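Local coordinates for 1,4-dihydroxy-6-naphtoate synthase (Archaeoglobus fulgidus, PDB 1ZBM), which probably converts cyclic dehypoxanthine futalosine into 1,4-dihydroxy-6-naphthoate, with release of dihydroxyacetone, in the biosynthesis of menaquinone, at residues D73-L79 with L185-R190; I47-N51 with T62-A68; P18-F24 with Y221-R227. Residue numbers count along the deposited sequence, not the author numbering.

Contact 1. Residues D73-L79 with L185-R190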
loop_
_atom_site.group_PDB
_atom_site.type_symbol
_atom_site.label_atom_id
_atom_site.label_comp_id
_atom_site.label_asym_id
_atom_site.label_seq_id
_atom_site.Cartn_x
_atom_site.Cartn_y
_atom_site.Cartn_z
ATOM N N ASP A 73 -6.043 -13.616 -7.331
ATOM C CA ASP A 73 -5.381 -14.638 -6.538
ATOM C C ASP A 73 -5.299 -15.960 -7.312
ATOM O O ASP A 73 -4.845 -16.980 -6.784
ATOM C CB ASP A 73 -6.135 -14.834 -5.218
ATOM C CG ASP A 73 -7.557 -15.340 -5.423
ATOM O OD1 ASP A 73 -8.266 -14.802 -6.298
ATOM O OD2 ASP A 73 -7.967 -16.272 -4.701
ATOM N N ASP A 74 -5.743 -15.930 -8.568
ATOM C CA ASP A 74 -5.699 -17.099 -9.441
ATOM C C ASP A 74 -4.344 -17.191 -10.145
ATOM O O ASP A 74 -3.804 -18.280 -10.368
ATOM C CB ASP A 74 -6.826 -17.045 -10.488
ATOM C CG ASP A 74 -6.827 -15.756 -11.305
ATOM O OD1 ASP A 74 -6.820 -14.655 -10.700
ATOM O OD2 ASP A 74 -6.852 -15.831 -12.564
ATOM N N LYS A 75 -3.794 -16.033 -10.486
ATOM C CA LYS A 75 -2.510 -15.973 -11.167
ATOM C C LYS A 75 -1.376 -15.521 -10.242
ATOM O O LYS A 75 -0.197 -15.723 -10.542
ATOM C CB LYS A 75 -2.606 -15.022 -12.361
ATOM C CG LYS A 75 -3.421 -15.558 -13.537
ATOM C CD LYS A 75 -2.853 -16.880 -14.045
ATOM C CE LYS A 75 -3.283 -17.155 -15.472
ATOM N NZ LYS A 75 -4.721 -16.855 -15.676
ATOM N N TYR A 76 -1.739 -14.929 -9.111
ATOM C CA TYR A 76 -0.761 -14.424 -8.157
ATOM C C TYR A 76 -0.964 -14.973 -6.753
ATOM O O TYR A 76 -2.077 -15.336 -6.385
ATOM C CB TYR A 76 -0.861 -12.896 -8.090
ATOM C CG TYR A 76 -0.222 -12.148 -9.246
ATOM C CD1 TYR A 76 1.161 -11.967 -9.303
ATOM C CD2 TYR A 76 -1.000 -11.620 -10.277
ATOM C CE1 TYR A 76 1.757 -11.279 -10.355
ATOM C CE2 TYR A 76 -0.417 -10.932 -11.335
ATOM C CZ TYR A 76 0.965 -10.766 -11.370
ATOM O OH TYR A 76 1.548 -10.120 -12.424
ATOM N N ARG A 77 0.109 -15.044 -5.972
ATOM C CA ARG A 77 -0.016 -15.474 -4.582
ATOM C C ARG A 77 0.703 -14.432 -3.738
ATOM O O ARG A 77 1.588 -13.728 -4.229
ATOM C CB ARG A 77 0.590 -16.854 -4.345
ATOM C CG ARG A 77 2.084 -16.893 -4.195
ATOM C CD ARG A 77 2.509 -18.281 -3.759
ATOM N NE ARG A 77 3.954 -18.451 -3.814
ATOM C CZ ARG A 77 4.809 -17.889 -2.967
ATOM N NH1 ARG A 77 4.365 -17.111 -1.983
ATOM N NH2 ARG A 77 6.111 -18.118 -3.100
ATOM N N ILE A 78 0.317 -14.324 -2.473
ATOM C CA ILE A 78 0.919 -13.342 -1.589
ATOM C C ILE A 78 2.310 -13.740 -1.140
ATOM O O ILE A 78 2.527 -14.857 -0.673
ATOM C CB ILE A 78 0.062 -13.110 -0.342
ATOM C CG1 ILE A 78 -1.378 -12.782 -0.757
ATOM C CG2 ILE A 78 0.638 -11.949 0.460
ATOM C CD1 ILE A 78 -2.390 -12.940 0.365
ATOM N N LEU A 79 3.264 -12.828 -1.299
ATOM C CA LEU A 79 4.641 -13.105 -0.879
ATOM C C LEU A 79 4.750 -12.808 0.620
ATOM O O LEU A 79 4.212 -11.817 1.101
ATOM C CB LEU A 79 5.600 -12.232 -1.679
ATOM C CG LEU A 79 7.054 -12.661 -1.641
ATOM C CD1 LEU A 79 7.257 -13.969 -2.420
ATOM C CD2 LEU A 79 7.891 -11.536 -2.267
ATOM N N LEU A 185 0.281 -5.251 -0.516
ATOM C CA LEU A 185 0.911 -6.566 -0.454
ATOM C C LEU A 185 1.936 -6.775 -1.562
ATOM O O LEU A 185 1.899 -6.120 -2.604
ATOM C CB LEU A 185 -0.156 -7.653 -0.582
ATOM C CG LEU A 185 -1.363 -7.674 0.354
ATOM C CD1 LEU A 185 -2.392 -8.646 -0.204
ATOM C CD2 LEU A 185 -0.949 -8.075 1.760
ATOM N N ASN A 186 2.856 -7.697 -1.337
ATOM C CA ASN A 186 3.805 -8.005 -2.380
ATOM C C ASN A 186 3.270 -9.295 -2.987
ATOM O O ASN A 186 3.031 -10.265 -2.276
ATOM C CB ASN A 186 5.215 -8.208 -1.830
ATOM C CG ASN A 186 6.228 -7.329 -2.529
ATOM O OD1 ASN A 186 7.429 -7.616 -2.540
ATOM N ND2 ASN A 186 5.748 -6.241 -3.118
ATOM N N ALA A 187 3.070 -9.285 -4.300
ATOM C CA ALA A 187 2.516 -10.425 -5.009
ATOM C C ALA A 187 3.481 -11.025 -6.036
ATOM O O ALA A 187 4.118 -10.298 -6.807
ATOM C CB ALA A 187 1.224 -10.003 -5.694
ATOM N N ILE A 188 3.575 -12.355 -6.050
ATOM C CA ILE A 188 4.449 -13.051 -6.992
ATOM C C ILE A 188 3.646 -14.022 -7.865
ATOM O O ILE A 188 2.885 -14.841 -7.356
ATOM C CB ILE A 188 5.613 -13.796 -6.245
ATOM C CG1 ILE A 188 6.538 -14.495 -7.250
ATOM C CG2 ILE A 188 5.063 -14.794 -5.264
ATOM C CD1 ILE A 188 7.821 -14.991 -6.623
ATOM N N ARG A 189 3.827 -13.907 -9.183
ATOM C CA ARG A 189 3.117 -14.728 -10.158
ATOM C C ARG A 189 3.265 -16.205 -9.793
ATOM O O ARG A 189 4.320 -16.630 -9.330
ATOM C CB ARG A 189 3.651 -14.429 -11.575
ATOM C CG ARG A 189 2.593 -14.502 -12.699
ATOM C CD ARG A 189 3.010 -13.757 -13.986
ATOM N NE ARG A 189 4.183 -14.348 -14.629
ATOM C CZ ARG A 189 4.946 -13.730 -15.531
ATOM N NH1 ARG A 189 4.668 -12.485 -15.913
ATOM N NH2 ARG A 189 6.004 -14.356 -16.038
ATOM N N ARG A 190 2.210 -16.989 -9.983
ATOM C CA ARG A 190 2.261 -18.398 -9.613
ATOM C C ARG A 190 3.016 -19.312 -10.574
ATOM O O ARG A 190 3.333 -20.450 -10.223
ATOM C CB ARG A 190 0.837 -18.928 -9.412
ATOM C CG ARG A 190 0.080 -18.310 -8.231
ATOM C CD ARG A 190 -1.381 -18.758 -8.236
ATOM N NE ARG A 190 -2.181 -18.154 -7.173
ATOM C CZ ARG A 190 -2.125 -18.512 -5.895
ATOM N NH1 ARG A 190 -1.304 -19.476 -5.503
ATOM N NH2 ARG A 190 -2.907 -17.907 -5.011
HETATM O O HOH W 1 4.401 -18.595 -6.865
HETATM O O HOH W 2 3.358 -9.223 0.850
#

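Contact 2. Residues I47-N51 with T62-A68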
loop_
_atom_site.group_PDB
_atom_site.type_symbol
_atom_site.label_atom_id
_atom_site.label_comp_id
_atom_site.label_asym_id
_atom_site.label_seq_id
_atom_site.Cartn_x
_atom_site.Cartn_y
_atom_site.Cartn_z
ATOM N N ILE A 47 0.489 2.739 -7.500
ATOM C CA ILE A 47 -0.193 1.553 -6.981
ATOM C C ILE A 47 -1.475 1.188 -7.747
ATOM O O ILE A 47 -1.752 0.009 -7.978
ATOM C CB ILE A 47 -0.527 1.736 -5.469
ATOM C CG1 ILE A 47 -1.103 0.455 -4.901
ATOM C CG2 ILE A 47 -1.494 2.888 -5.279
ATOM C CD1 ILE A 47 -0.102 -0.685 -4.876
ATOM N N GLU A 48 -2.259 2.182 -8.157
ATOM C CA GLU A 48 -3.477 1.849 -8.880
ATOM C C GLU A 48 -3.108 1.311 -10.263
ATOM O O GLU A 48 -3.777 0.424 -10.782
ATOM C CB GLU A 48 -4.401 3.065 -8.981
ATOM C CG GLU A 48 -5.798 2.747 -9.526
ATOM C CD GLU A 48 -6.519 1.633 -8.767
ATOM O OE1 GLU A 48 -6.003 1.152 -7.731
ATOM O OE2 GLU A 48 -7.623 1.237 -9.209
ATOM N N THR A 49 -2.029 1.834 -10.845
ATOM C CA THR A 49 -1.572 1.366 -12.158
ATOM C C THR A 49 -1.169 -0.113 -12.070
ATOM O O THR A 49 -1.447 -0.901 -12.983
ATOM C CB THR A 49 -0.360 2.189 -12.658
ATOM O OG1 THR A 49 -0.749 3.558 -12.832
ATOM C CG2 THR A 49 0.163 1.641 -13.993
ATOM N N LEU A 50 -0.520 -0.487 -10.966
ATOM C CA LEU A 50 -0.099 -1.871 -10.760
ATOM C C LEU A 50 -1.292 -2.788 -10.450
ATOM O O LEU A 50 -1.307 -3.953 -10.847
ATOM C CB LEU A 50 0.944 -1.969 -9.627
ATOM C CG LEU A 50 2.244 -1.165 -9.759
ATOM C CD1 LEU A 50 3.254 -1.599 -8.686
ATOM C CD2 LEU A 50 2.835 -1.389 -11.142
ATOM N N ASN A 51 -2.289 -2.272 -9.741
ATOM C CA ASN A 51 -3.464 -3.077 -9.422
ATOM C C ASN A 51 -4.171 -3.441 -10.717
ATOM O O ASN A 51 -4.658 -4.549 -10.860
ATOM C CB ASN A 51 -4.440 -2.320 -8.519
ATOM C CG ASN A 51 -3.951 -2.208 -7.094
ATOM O OD1 ASN A 51 -3.180 -3.047 -6.626
ATOM N ND2 ASN A 51 -4.415 -1.183 -6.384
ATOM N N THR A 62 4.954 -7.953 -8.265
ATOM C CA THR A 62 4.424 -6.600 -8.226
ATOM C C THR A 62 3.755 -6.248 -6.909
ATOM O O THR A 62 3.136 -7.103 -6.282
ATOM C CB THR A 62 3.385 -6.374 -9.353
ATOM O OG1 THR A 62 2.825 -5.060 -9.235
ATOM C CG2 THR A 62 2.262 -7.389 -9.255
ATOM N N ALA A 63 3.890 -4.996 -6.474
ATOM C CA ALA A 63 3.217 -4.574 -5.249
ATOM C C ALA A 63 1.755 -4.543 -5.681
ATOM O O ALA A 63 1.467 -4.486 -6.877
ATOM C CB ALA A 63 3.674 -3.178 -4.832
ATOM N N ILE A 64 0.837 -4.581 -4.728
ATOM C CA ILE A 64 -0.582 -4.563 -5.066
ATOM C C ILE A 64 -1.444 -4.487 -3.815
ATOM O O ILE A 64 -1.172 -5.160 -2.823
ATOM C CB ILE A 64 -0.982 -5.827 -5.853
ATOM C CG1 ILE A 64 -2.430 -5.711 -6.325
ATOM C CG2 ILE A 64 -0.858 -7.055 -4.965
ATOM C CD1 ILE A 64 -2.891 -6.885 -7.148
ATOM N N SER A 65 -2.495 -3.676 -3.880
ATOM C CA SER A 65 -3.423 -3.495 -2.767
ATOM C C SER A 65 -4.059 -4.818 -2.354
ATOM O O SER A 65 -4.328 -5.664 -3.203
ATOM C CB SER A 65 -4.524 -2.512 -3.172
ATOM O OG SER A 65 -3.992 -1.233 -3.453
ATOM N N ALA A 66 -4.302 -5.008 -1.060
ATOM C CA ALA A 66 -4.928 -6.257 -0.627
ATOM C C ALA A 66 -6.262 -6.410 -1.366
ATOM O O ALA A 66 -6.599 -7.496 -1.833
ATOM C CB ALA A 66 -5.154 -6.259 0.889
ATOM N N HIS A 67 -7.013 -5.319 -1.469
ATOM C CA HIS A 67 -8.293 -5.320 -2.171
ATOM C C HIS A 67 -8.141 -5.978 -3.551
ATOM O O HIS A 67 -8.749 -7.010 -3.836
ATOM C CB HIS A 67 -8.777 -3.880 -2.335
ATOM C CG HIS A 67 -10.060 -3.747 -3.101
ATOM N ND1 HIS A 67 -10.552 -2.526 -3.509
ATOM C CD2 HIS A 67 -10.955 -4.672 -3.524
ATOM C CE1 HIS A 67 -11.694 -2.703 -4.151
ATOM N NE2 HIS A 67 -11.961 -3.997 -4.176
ATOM N N ALA A 68 -7.316 -5.366 -4.394
ATOM C CA ALA A 68 -7.066 -5.852 -5.740
ATOM C C ALA A 68 -6.688 -7.331 -5.769
ATOM O O ALA A 68 -7.161 -8.083 -6.624
ATOM C CB ALA A 68 -5.974 -5.021 -6.392
HETATM O O HOH W 3 1.323 -5.217 -11.644
#

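Contact 3. Residues P18-F24 with Y221-R227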
loop_
_atom_site.group_PDB
_atom_site.type_symbol
_atom_site.label_atom_id
_atom_site.label_comp_id
_atom_site.label_asym_id
_atom_site.label_seq_id
_atom_site.Cartn_x
_atom_site.Cartn_y
_atom_site.Cartn_z
ATOM N N PRO A 18 6.263 4.686 -6.519
ATOM C CA PRO A 18 7.057 5.903 -6.314
ATOM C C PRO A 18 6.691 6.519 -4.968
ATOM O O PRO A 18 6.189 7.638 -4.908
ATOM C CB PRO A 18 6.638 6.808 -7.478
ATOM C CG PRO A 18 5.833 5.906 -8.410
ATOM C CD PRO A 18 5.182 4.935 -7.487
ATOM N N ASP A 19 6.907 5.767 -3.895
ATOM C CA ASP A 19 6.606 6.252 -2.558
ATOM C C ASP A 19 7.804 6.013 -1.646
ATOM O O ASP A 19 8.545 5.037 -1.809
ATOM C CB ASP A 19 5.373 5.545 -1.987
ATOM C CG ASP A 19 4.133 5.746 -2.844
ATOM O OD1 ASP A 19 3.779 6.910 -3.121
ATOM O OD2 ASP A 19 3.511 4.740 -3.234
ATOM N N ALA A 20 7.983 6.916 -0.688
ATOM C CA ALA A 20 9.087 6.846 0.263
ATOM C C ALA A 20 9.169 5.488 0.948
ATOM O O ALA A 20 10.201 4.819 0.894
ATOM C CB ALA A 20 8.932 7.947 1.306
ATOM N N ASP A 21 8.078 5.080 1.588
ATOM C CA ASP A 21 8.060 3.802 2.282
ATOM C C ASP A 21 8.540 2.682 1.360
ATOM O O ASP A 21 9.256 1.777 1.790
ATOM C CB ASP A 21 6.650 3.505 2.800
ATOM C CG ASP A 21 5.628 3.409 1.685
ATOM O OD1 ASP A 21 5.100 2.304 1.468
ATOM O OD2 ASP A 21 5.365 4.432 1.021
ATOM N N ASP A 22 8.164 2.756 0.087
ATOM C CA ASP A 22 8.566 1.738 -0.882
ATOM C C ASP A 22 10.050 1.827 -1.251
ATOM O O ASP A 22 10.761 0.827 -1.207
ATOM C CB ASP A 22 7.703 1.842 -2.141
ATOM C CG ASP A 22 8.011 0.767 -3.137
ATOM O OD1 ASP A 22 9.120 0.785 -3.725
ATOM O OD2 ASP A 22 7.150 -0.115 -3.343
ATOM N N ALA A 23 10.515 3.018 -1.615
ATOM C CA ALA A 23 11.916 3.208 -1.975
ATOM C C ALA A 23 12.784 2.786 -0.792
ATOM O O ALA A 23 13.852 2.193 -0.959
ATOM C CB ALA A 23 12.171 4.682 -2.316
ATOM N N PHE A 24 12.302 3.108 0.404
ATOM C CA PHE A 24 12.972 2.785 1.657
ATOM C C PHE A 24 13.194 1.270 1.726
ATOM O O PHE A 24 14.326 0.803 1.840
ATOM C CB PHE A 24 12.093 3.269 2.820
ATOM C CG PHE A 24 12.681 3.040 4.183
ATOM C CD1 PHE A 24 13.700 3.857 4.669
ATOM C CD2 PHE A 24 12.226 1.996 4.977
ATOM C CE1 PHE A 24 14.247 3.649 5.945
ATOM C CE2 PHE A 24 12.765 1.774 6.251
ATOM C CZ PHE A 24 13.786 2.601 6.731
ATOM N N TYR A 221 17.879 8.029 0.088
ATOM C CA TYR A 221 17.516 7.818 -1.301
ATOM C C TYR A 221 15.998 7.946 -1.465
ATOM O O TYR A 221 15.515 8.536 -2.429
ATOM C CB TYR A 221 17.961 6.431 -1.749
ATOM C CG TYR A 221 17.442 6.037 -3.109
ATOM C CD1 TYR A 221 17.984 6.589 -4.270
ATOM C CD2 TYR A 221 16.391 5.130 -3.236
ATOM C CE1 TYR A 221 17.495 6.248 -5.528
ATOM C CE2 TYR A 221 15.891 4.778 -4.488
ATOM C CZ TYR A 221 16.445 5.341 -5.630
ATOM O OH TYR A 221 15.959 5.014 -6.874
ATOM N N ALA A 222 15.256 7.395 -0.510
ATOM C CA ALA A 222 13.800 7.417 -0.541
ATOM C C ALA A 222 13.241 8.820 -0.640
ATOM O O ALA A 222 12.115 9.021 -1.103
ATOM C CB ALA A 222 13.243 6.734 0.705
HETATM N N MSE A 223 14.024 9.794 -0.192
HETATM C CA MSE A 223 13.590 11.181 -0.226
HETATM C C MSE A 223 13.090 11.604 -1.608
HETATM O O MSE A 223 12.248 12.493 -1.716
HETATM C CB MSE A 223 14.732 12.102 0.234
HETATM C CG MSE A 223 15.098 11.952 1.715
HETATM SE SE MSE A 223 13.596 12.251 2.915
HETATM C CE MSE A 223 13.273 14.119 2.551
ATOM N N LYS A 224 13.584 10.972 -2.668
ATOM C CA LYS A 224 13.121 11.350 -4.006
ATOM C C LYS A 224 11.591 11.242 -4.144
ATOM O O LYS A 224 11.002 11.800 -5.072
ATOM C CB LYS A 224 13.800 10.498 -5.077
ATOM C CG LYS A 224 13.553 9.027 -4.925
ATOM C CD LYS A 224 14.429 8.237 -5.856
ATOM C CE LYS A 224 14.130 8.562 -7.301
ATOM N NZ LYS A 224 14.826 7.565 -8.144
ATOM N N TYR A 225 10.955 10.537 -3.215
ATOM C CA TYR A 225 9.507 10.387 -3.237
ATOM C C TYR A 225 8.865 10.940 -1.969
ATOM O O TYR A 225 7.688 10.693 -1.709
ATOM C CB TYR A 225 9.125 8.915 -3.397
ATOM C CG TYR A 225 9.641 8.282 -4.666
ATOM C CD1 TYR A 225 9.375 8.847 -5.911
ATOM C CD2 TYR A 225 10.389 7.108 -4.627
ATOM C CE1 TYR A 225 9.844 8.257 -7.082
ATOM C CE2 TYR A 225 10.858 6.516 -5.797
ATOM C CZ TYR A 225 10.579 7.098 -7.016
ATOM O OH TYR A 225 11.030 6.515 -8.178
ATOM N N SER A 226 9.640 11.687 -1.185
ATOM C CA SER A 226 9.156 12.260 0.075
ATOM C C SER A 226 7.984 13.219 -0.087
ATOM O O SER A 226 7.186 13.394 0.834
ATOM C CB SER A 226 10.293 12.983 0.792
ATOM O OG SER A 226 10.836 13.998 -0.032
ATOM N N ARG A 227 7.892 13.861 -1.245
ATOM C CA ARG A 227 6.788 14.782 -1.492
ATOM C C ARG A 227 6.716 15.918 -0.461
ATOM O O ARG A 227 5.658 16.165 0.115
ATOM C CB ARG A 227 5.467 14.003 -1.488
ATOM C CG ARG A 227 4.668 14.081 -2.787
ATOM C CD ARG A 227 4.733 12.774 -3.591
ATOM N NE ARG A 227 4.171 11.651 -2.849
ATOM C CZ ARG A 227 4.267 10.377 -3.219
ATOM N NH1 ARG A 227 4.907 10.055 -4.337
ATOM N NH2 ARG A 227 3.746 9.422 -2.455
HETATM O O HOH W 4 5.878 9.004 0.018
#

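Contact 1. Residues D73-L79 with L185-R190
R190, I188 and Y76 carry most of this contact, an antiparallel pairing of edge strand 76-86 with strand 181-189. I188 sits opposite R77 in a hydrogen-bonded pair, R77 N to I188 O 3.1 Å and I188 N to R77 O 3.0 Å; L79 N donates to N186 O (2.8 Å). The beta-branched I188 side chain suits a strand: CG2 lies 3.8 Å from R77 CG and 3.7 Å from L79 CD1. Y76 pairs with R189 without hydrogen bonds; CB points away, but the ring turns back against R189, CD1 3.3 Å from R189 N and 4.1 Å from A187 CB, with R189 CG over one face. Its hydroxyl binds Y59 O. R190 N continues the main-chain pattern to K75 O (2.8 Å), and beyond it the side chain reaches loop 73-75, NE and NH2 donating to D73 O (2.9 and 2.8 Å). Backbone hydrogen bonds thus hold the strands, I188, L79 and R77's aliphatic part pack on one side, and a guanidinium serves the loop.

Contact 2. Residues I47-N51 with T62-A68
Helix 47-51 crosses strand 62-65 almost at right angles (97°), with the two axes 7.3 Å apart at closest approach and N51 CA 5.4 Å from I64 CA. The setting is the alpha/beta fold of a periplasmic-binding-protein-like domain, where a helix packs beside a sheet strand that runs straight into the next helix, 66-69. L50 points at the strand and supplies an apolar surface: its CD1 lies 4.2 Å from A63 CB, a small residue that lets the helix come close. I47, one turn earlier, extends CD1 to 3.9 Å from I64 CA. I47 and S65 also border the predicted site, near H152 and T114 respectively. Water 3 joins the segments, donating to L50 O (3.0 Å) and T62 OG1 (2.8 Å). N51 suits the strand-to-helix junction because its amide can both give and accept. OD1 takes S65 N at 2.9 Å, although the position of OD1 is less certain, and ND2 donates to E48 OE1 (3.1 Å) and to S65 OG, 3.0 Å away.

Contact 3. Residues P18-F24 with Y221-R227
The start of helix 20-30 and the end of helix 215-222 meet through small side chains, with a tyrosine ring filling the space beside them. A20 and A222 have CA atoms only 4.8 Å apart, an approach that larger side chains would hinder. The methyl of A222 projects toward the first turn of helix 20-30, its CB 3.6 Å from A20 O and 4.2 Å from F24 CB. In return, A23 pushes its own methyl toward the other segment: A23 CB lies 3.6 Å from A222 CA and 3.8 Å from A222 CB, and it also meets Y225 CD2 (3.8 Å) and, more loosely, Y221 CE2 (4.3 Å). The A23 methyl therefore sits in a hollow lined by A222 and the two tyrosines.

Y225 is the large bump. P18 lies over one face of its ring, with CB 3.9 Å from the ring centroid in a CH-pi contact, while A23 CB comes at the edge. A flat aromatic face suits this site because the P18 CB hydrogens can rest on its pi surface; the two rings are steeply inclined to each other. Water 4 bridges the backbones, accepting from A20 N and donating to Y225 O, both at 3.0 Å. At the far end R227 reaches back: NH1 donates to P18 O (2.8 Å), and NH2 forms a salt bridge with D19 OD1 (2.6 Å). E153 makes a second salt bridge with R227.

D19 occupies the N-cap position, but its carboxylate makes no capping bond, serving R227 and, through OD2, T17; it touches H152, the predicted proton acceptor. This is a strand-to-helix loop at the probable active site of an MqnD-type enzyme.

In the fold
Contacts 1 and 2 share one sheet: strand 61-65 lies beside strand 181-189, and L185 N approaches I64 O at 2.7 Å while A187 O approaches T62 N at 2.9 Å, both probable hydrogen bonds. Their centres are 11 Å apart. Contact 3 encloses both along the chain without touching either; its centre is about 24 Å from that of contact 1 and 17 Å from that of contact 2. Contacts 2 and 3 nevertheless converge on the predicted active site. The side chains of I47 and D19 lie about 4 and 3 Å from that of H152. Side chain to side chain, S65 is about 4 Å from T114, a predicted substrate-binding residue, and L185 of contact 1 about 7 Å.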